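Local coordinates for protein hydrolase (Rhizobium meliloti, PDB 5HOE) that probably hydrolyses ester bonds as a carbohydrate acetylesterase of the SGNH (GDSL-like) hydrolase family, working as an octamer, at residues L67-T72 against A80-S85; Q131-A136 against P146-V151. All blocks are in the same frame, centred on the assembly; numbering follows the deposited sequence.

Contact 1: residues L67-T72 against A80-S85; sequences LSARTT and ARLNGS. With PO4 (phosphate ion), chain E.
From R81 to S85 the chain runs beside the loop that follows strand 60-66, a worked example of a loop held chiefly through backbone groups. R81 gives its carbonyl O, which L67 CD2 approaches to 3.2 Å; its guanidinium turns instead to D79 and to G138 of a second subunit. L82 follows, CG anti to its carbonyl carbon: CD1 lies 3.6 Å from A69 CB, while CD2 reaches S68 O. L82 O accepts from T71 N at 2.9 Å, the donor almost on the C=O axis. N83 pairs with T71 in a single beta bridge, completed where G84 N reaches T71 O at 2.9 Å from above the carbonyl plane; a side chain on G84 would collide with T71 O. A water accepts from R70 NE, donates to R81 O and, weakly, to N83 O, while R70 NH1 bonds G23 O. N83 is also the N-cap of helix 84-95: OD1 accepts a weak bond from S85 N and, on a lone pair, one from S85 OG at 2.7 Å. The type II turn from L67 to R70 presents A69 N to phosphate O1 at 2.9 Å; S25 N, N108 ND2 and H209 NE2 also bond this ion, consistent with an oxyanion hole as in SGNH hydrolases.

Contact 2: residues Q131-A136 against P146-V151; sequences QVLTCA and PKVLVV
V132 CG1, anti to the backbone N in the last turn of helix 118-133, is the hub of this purely apolar meeting. V132 CG1 lies 3.5 Å from V148 CG2 and 3.8 Å from P146 CG, crossing both side chains obliquely, so that one methyl touches both the start of strand 147-152 and the proline just before it. L133, whose CB points off the strand, swings its CD2 back to V148 CG2 at 4.1 Å, the two side chains about at right angles. C135 SG comes down on P146 CD at 3.4 Å; a chi1 of 82° puts the sulfur between its backbone N and carbonyl carbon. The chain turns at the helix end, where C135 N bonds V132 O at 3.1 Å, which brings C135 round to the proline. Beyond this shell, L92 of helix 84-95 touches both V132 and C135, L98 packs on P146, and K147 pairs its backbone with D99 and with V101 of strand 100-104. An alanine at P146 would remove ring atoms CG and CD and would probably loosen the seat of V132 CG1 and C135 SG. Lacking any hydrogen bond between the segments, the helix end depends here on the fit of methyls and sulfur against the proline and the strand start.

In the fold
Contact 1 closes before contact 2 opens along the chain, and their centres lie about 18 Å apart within the same GDSL-like hydrolase fold. They sit on different connections of the parallel sheet: 67-72 and 80-85 lead from strand 60-66 to helix 84-95, whereas residues 131-136 end helix 118-133 and residues 146-151 open strand 147-152. The two helices touch, and Q131 NE2 probably hydrogen-bonds S85 O, joining the contacts directly. Contact 1 lies beside S25 and H209, which with D206 form a probable catalytic triad, and it also meets a second subunit; contact 2 joins helix to sheet within a single subunit.

Contact 1: residues L67-T72 against A80-S85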
loop_
_atom_site.group_PDB
_atom_site.type_symbol
_atom_site.label_atom_id
_atom_site.label_comp_id
_atom_site.label_asym_id
_atom_site.label_seq_id
_atom_site.Cartn_x
_atom_site.Cartn_y
_atom_site.Cartn_z
ATOM N N LEU A 67 20.359 0.513 -18.682
ATOM C CA LEU A 67 19.441 1.616 -18.430
ATOM C C LEU A 67 20.157 2.704 -17.649
ATOM O O LEU A 67 20.615 2.473 -16.524
ATOM C CB LEU A 67 18.203 1.127 -17.677
ATOM C CG LEU A 67 17.212 2.203 -17.250
ATOM C CD1 LEU A 67 16.603 2.888 -18.472
ATOM C CD2 LEU A 67 16.119 1.574 -16.379
ATOM N N SER A 68 20.272 3.888 -18.246
ATOM C CA SER A 68 20.897 5.002 -17.547
ATOM C C SER A 68 20.219 5.248 -16.206
ATOM O O SER A 68 18.995 5.154 -16.086
ATOM C CB SER A 68 20.805 6.254 -18.415
ATOM O OG SER A 68 21.568 6.071 -19.598
ATOM N N ALA A 69 21.031 5.558 -15.195
ATOM C CA ALA A 69 20.606 5.884 -13.826
ATOM C C ALA A 69 20.103 4.686 -13.018
ATOM O O ALA A 69 19.676 4.857 -11.850
ATOM C CB ALA A 69 19.605 7.046 -13.770
ATOM N N ARG A 70 20.194 3.475 -13.557
ATOM C CA ARG A 70 19.722 2.284 -12.847
ATOM C C ARG A 70 20.556 1.983 -11.611
ATOM O O ARG A 70 21.796 2.058 -11.631
ATOM C CB ARG A 70 19.747 1.063 -13.778
ATOM C CG ARG A 70 19.342 -0.253 -13.106
ATOM C CD ARG A 70 19.348 -1.379 -14.094
ATOM N NE ARG A 70 18.082 -1.519 -14.778
ATOM C CZ ARG A 70 17.927 -2.009 -16.007
ATOM N NH1 ARG A 70 18.957 -2.339 -16.784
ATOM N NH2 ARG A 70 16.711 -2.163 -16.474
ATOM N N THR A 71 19.858 1.631 -10.529
ATOM C CA THR A 71 20.449 1.205 -9.259
ATOM C C THR A 71 20.356 -0.323 -9.109
ATOM O O THR A 71 19.604 -1.001 -9.814
ATOM C CB THR A 71 19.689 1.826 -8.093
ATOM O OG1 THR A 71 18.373 1.239 -8.000
ATOM C CG2 THR A 71 19.598 3.341 -8.223
ATOM N N THR A 72 21.050 -0.865 -8.105
ATOM C CA THR A 72 20.888 -2.296 -7.825
ATOM C C THR A 72 19.453 -2.616 -7.361
ATOM O O THR A 72 18.761 -3.477 -7.935
ATOM C CB THR A 72 21.903 -2.796 -6.775
ATOM O OG1 THR A 72 21.666 -2.183 -5.503
ATOM C CG2 THR A 72 23.346 -2.590 -7.210
ATOM N N ALA A 80 10.468 6.207 -11.726
ATOM C CA ALA A 80 10.021 4.878 -11.333
ATOM C C ALA A 80 10.682 3.749 -12.129
ATOM O O ALA A 80 10.400 2.579 -11.858
ATOM C CB ALA A 80 8.495 4.810 -11.475
ATOM N N ARG A 81 11.526 4.049 -13.106
ATOM C CA ARG A 81 12.086 3.024 -13.980
ATOM C C ARG A 81 13.397 2.421 -13.476
ATOM O O ARG A 81 13.903 1.486 -14.110
ATOM C CB ARG A 81 12.333 3.633 -15.377
ATOM C CG ARG A 81 11.056 4.086 -16.133
ATOM C CD ARG A 81 11.378 4.871 -17.398
ATOM N NE ARG A 81 11.932 6.197 -17.096
ATOM C CZ ARG A 81 12.166 7.148 -17.998
ATOM N NH1 ARG A 81 11.868 6.957 -19.281
ATOM N NH2 ARG A 81 12.687 8.301 -17.609
ATOM N N LEU A 82 13.964 2.926 -12.366
ATOM C CA LEU A 82 15.398 2.801 -12.131
ATOM C C LEU A 82 15.817 1.698 -11.152
ATOM O O LEU A 82 17.023 1.493 -10.964
ATOM C CB LEU A 82 15.991 4.148 -11.697
ATOM C CG LEU A 82 15.734 5.284 -12.685
ATOM C CD1 LEU A 82 16.376 6.578 -12.173
ATOM C CD2 LEU A 82 16.230 4.946 -14.077
ATOM N N ASN A 83 14.891 0.984 -10.525
ATOM C CA ASN A 83 15.264 -0.089 -9.605
ATOM C C ASN A 83 15.614 -1.341 -10.414
ATOM O O ASN A 83 14.750 -1.959 -11.039
ATOM C CB ASN A 83 14.104 -0.338 -8.636
ATOM C CG ASN A 83 14.438 -1.350 -7.555
ATOM O OD1 ASN A 83 15.177 -2.316 -7.780
ATOM N ND2 ASN A 83 13.865 -1.155 -6.383
ATOM N N GLY A 84 16.877 -1.736 -10.395
ATOM C CA GLY A 84 17.289 -2.882 -11.191
ATOM C C GLY A 84 16.583 -4.166 -10.786
ATOM O O GLY A 84 16.175 -4.969 -11.641
ATOM N N SER A 85 16.416 -4.367 -9.477
ATOM C CA SER A 85 15.839 -5.599 -8.959
ATOM C C SER A 85 14.337 -5.694 -9.262
ATOM O O SER A 85 13.769 -6.782 -9.177
ATOM C CB SER A 85 16.109 -5.709 -7.452
ATOM O OG SER A 85 15.274 -4.811 -6.723
HETATM P P PO4 E . 24.471 6.913 -14.894
HETATM O O1 PO4 E . 23.922 5.517 -14.982
HETATM O O2 PO4 E . 25.821 6.876 -14.230
HETATM O O3 PO4 E . 24.513 7.714 -16.171
HETATM O O4 PO4 E . 23.541 7.798 -14.130
HETATM O O HOH W 1 15.432 -0.862 -13.758
#

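Contact 2: residues Q131-A136 against P146-V151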
loop_
_atom_site.group_PDB
_atom_site.type_symbol
_atom_site.label_atom_id
_atom_site.label_comp_id
_atom_site.label_asym_id
_atom_site.label_seq_id
_atom_site.Cartn_x
_atom_site.Cartn_y
_atom_site.Cartn_z
ATOM N N GLN A 131 18.429 -13.358 -7.719
ATOM C CA GLN A 131 17.360 -13.433 -8.712
ATOM C C GLN A 131 17.786 -14.272 -9.910
ATOM O O GLN A 131 16.971 -14.991 -10.487
ATOM C CB GLN A 131 16.950 -12.027 -9.168
ATOM C CG GLN A 131 16.159 -11.269 -8.131
ATOM C CD GLN A 131 15.883 -9.842 -8.488
ATOM O OE1 GLN A 131 16.587 -9.243 -9.296
ATOM N NE2 GLN A 131 14.851 -9.276 -7.871
ATOM N N VAL A 132 19.057 -14.194 -10.300
ATOM C CA VAL A 132 19.529 -15.056 -11.382
ATOM C C VAL A 132 19.587 -16.508 -10.925
ATOM O O VAL A 132 19.130 -17.420 -11.624
ATOM C CB VAL A 132 20.890 -14.580 -11.922
ATOM C CG1 VAL A 132 21.315 -15.468 -13.053
ATOM C CG2 VAL A 132 20.821 -13.138 -12.370
ATOM N N LEU A 133 20.163 -16.750 -9.752
ATOM C CA LEU A 133 20.362 -18.123 -9.308
ATOM C C LEU A 133 19.052 -18.861 -9.065
ATOM O O LEU A 133 19.040 -20.102 -9.110
ATOM C CB LEU A 133 21.205 -18.138 -8.042
ATOM C CG LEU A 133 22.629 -17.603 -8.227
ATOM C CD1 LEU A 133 23.368 -17.613 -6.903
ATOM C CD2 LEU A 133 23.394 -18.415 -9.268
ATOM N N THR A 134 17.957 -18.143 -8.818
ATOM C CA THR A 134 16.678 -18.782 -8.545
ATOM C C THR A 134 15.733 -18.751 -9.739
ATOM O O THR A 134 14.564 -19.119 -9.583
ATOM C CB THR A 134 15.994 -18.158 -7.323
ATOM O OG1 THR A 134 15.673 -16.785 -7.585
ATOM C CG2 THR A 134 16.892 -18.246 -6.091
ATOM N N CYS A 135 16.207 -18.344 -10.926
ATOM C CA CYS A 135 15.316 -18.087 -12.054
ATOM C C CYS A 135 15.038 -19.310 -12.923
ATOM O O CYS A 135 14.321 -19.181 -13.925
ATOM C CB CYS A 135 15.857 -16.943 -12.929
ATOM S SG CYS A 135 17.136 -17.392 -14.141
ATOM N N ALA A 136 15.554 -20.480 -12.559
ATOM C CA ALA A 136 15.394 -21.669 -13.386
ATOM C C ALA A 136 13.929 -21.883 -13.717
ATOM O O ALA A 136 13.052 -21.725 -12.862
ATOM C CB ALA A 136 15.935 -22.904 -12.654
ATOM N N PRO A 146 21.185 -19.618 -15.201
ATOM C CA PRO A 146 22.462 -19.180 -15.773
ATOM C C PRO A 146 23.539 -19.074 -14.710
ATOM O O PRO A 146 23.260 -18.977 -13.515
ATOM C CB PRO A 146 22.145 -17.769 -16.297
ATOM C CG PRO A 146 20.695 -17.571 -16.159
ATOM C CD PRO A 146 20.202 -18.525 -15.154
ATOM N N LYS A 147 24.788 -19.043 -15.175
ATOM C CA LYS A 147 25.886 -18.571 -14.343
ATOM C C LYS A 147 25.816 -17.045 -14.214
ATOM O O LYS A 147 25.086 -16.358 -14.949
ATOM C CB LYS A 147 27.226 -19.000 -14.947
ATOM C CG LYS A 147 27.441 -20.515 -14.939
ATOM C CD LYS A 147 28.737 -20.908 -15.615
ATOM C CE LYS A 147 29.102 -22.370 -15.313
ATOM N NZ LYS A 147 27.993 -23.294 -15.667
ATOM N N VAL A 148 26.594 -16.504 -13.272
ATOM C CA VAL A 148 26.583 -15.077 -12.961
ATOM C C VAL A 148 28.018 -14.560 -12.966
ATOM O O VAL A 148 28.906 -15.158 -12.343
ATOM C CB VAL A 148 25.926 -14.774 -11.596
ATOM C CG1 VAL A 148 25.953 -13.274 -11.308
ATOM C CG2 VAL A 148 24.496 -15.267 -11.580
ATOM N N LEU A 149 28.240 -13.432 -13.643
ATOM C CA LEU A 149 29.493 -12.695 -13.530
ATOM C C LEU A 149 29.172 -11.335 -12.920
ATOM O O LEU A 149 28.519 -10.505 -13.558
ATOM C CB LEU A 149 30.172 -12.553 -14.885
ATOM C CG LEU A 149 31.433 -11.687 -14.910
ATOM C CD1 LEU A 149 32.543 -12.230 -13.993
ATOM C CD2 LEU A 149 31.930 -11.536 -16.342
ATOM N N VAL A 150 29.622 -11.124 -11.680
ATOM C CA VAL A 150 29.502 -9.835 -11.003
ATOM C C VAL A 150 30.663 -8.958 -11.457
ATOM O O VAL A 150 31.826 -9.367 -11.375
ATOM C CB VAL A 150 29.536 -10.028 -9.476
ATOM C CG1 VAL A 150 29.577 -8.686 -8.752
ATOM C CG2 VAL A 150 28.331 -10.855 -9.014
ATOM N N VAL A 151 30.370 -7.746 -11.914
ATOM C CA VAL A 151 31.397 -6.801 -12.348
ATOM C C VAL A 151 31.340 -5.588 -11.447
ATOM O O VAL A 151 30.325 -4.877 -11.411
ATOM C CB VAL A 151 31.214 -6.386 -13.818
ATOM C CG1 VAL A 151 32.305 -5.411 -14.274
ATOM C CG2 VAL A 151 31.213 -7.628 -14.699
#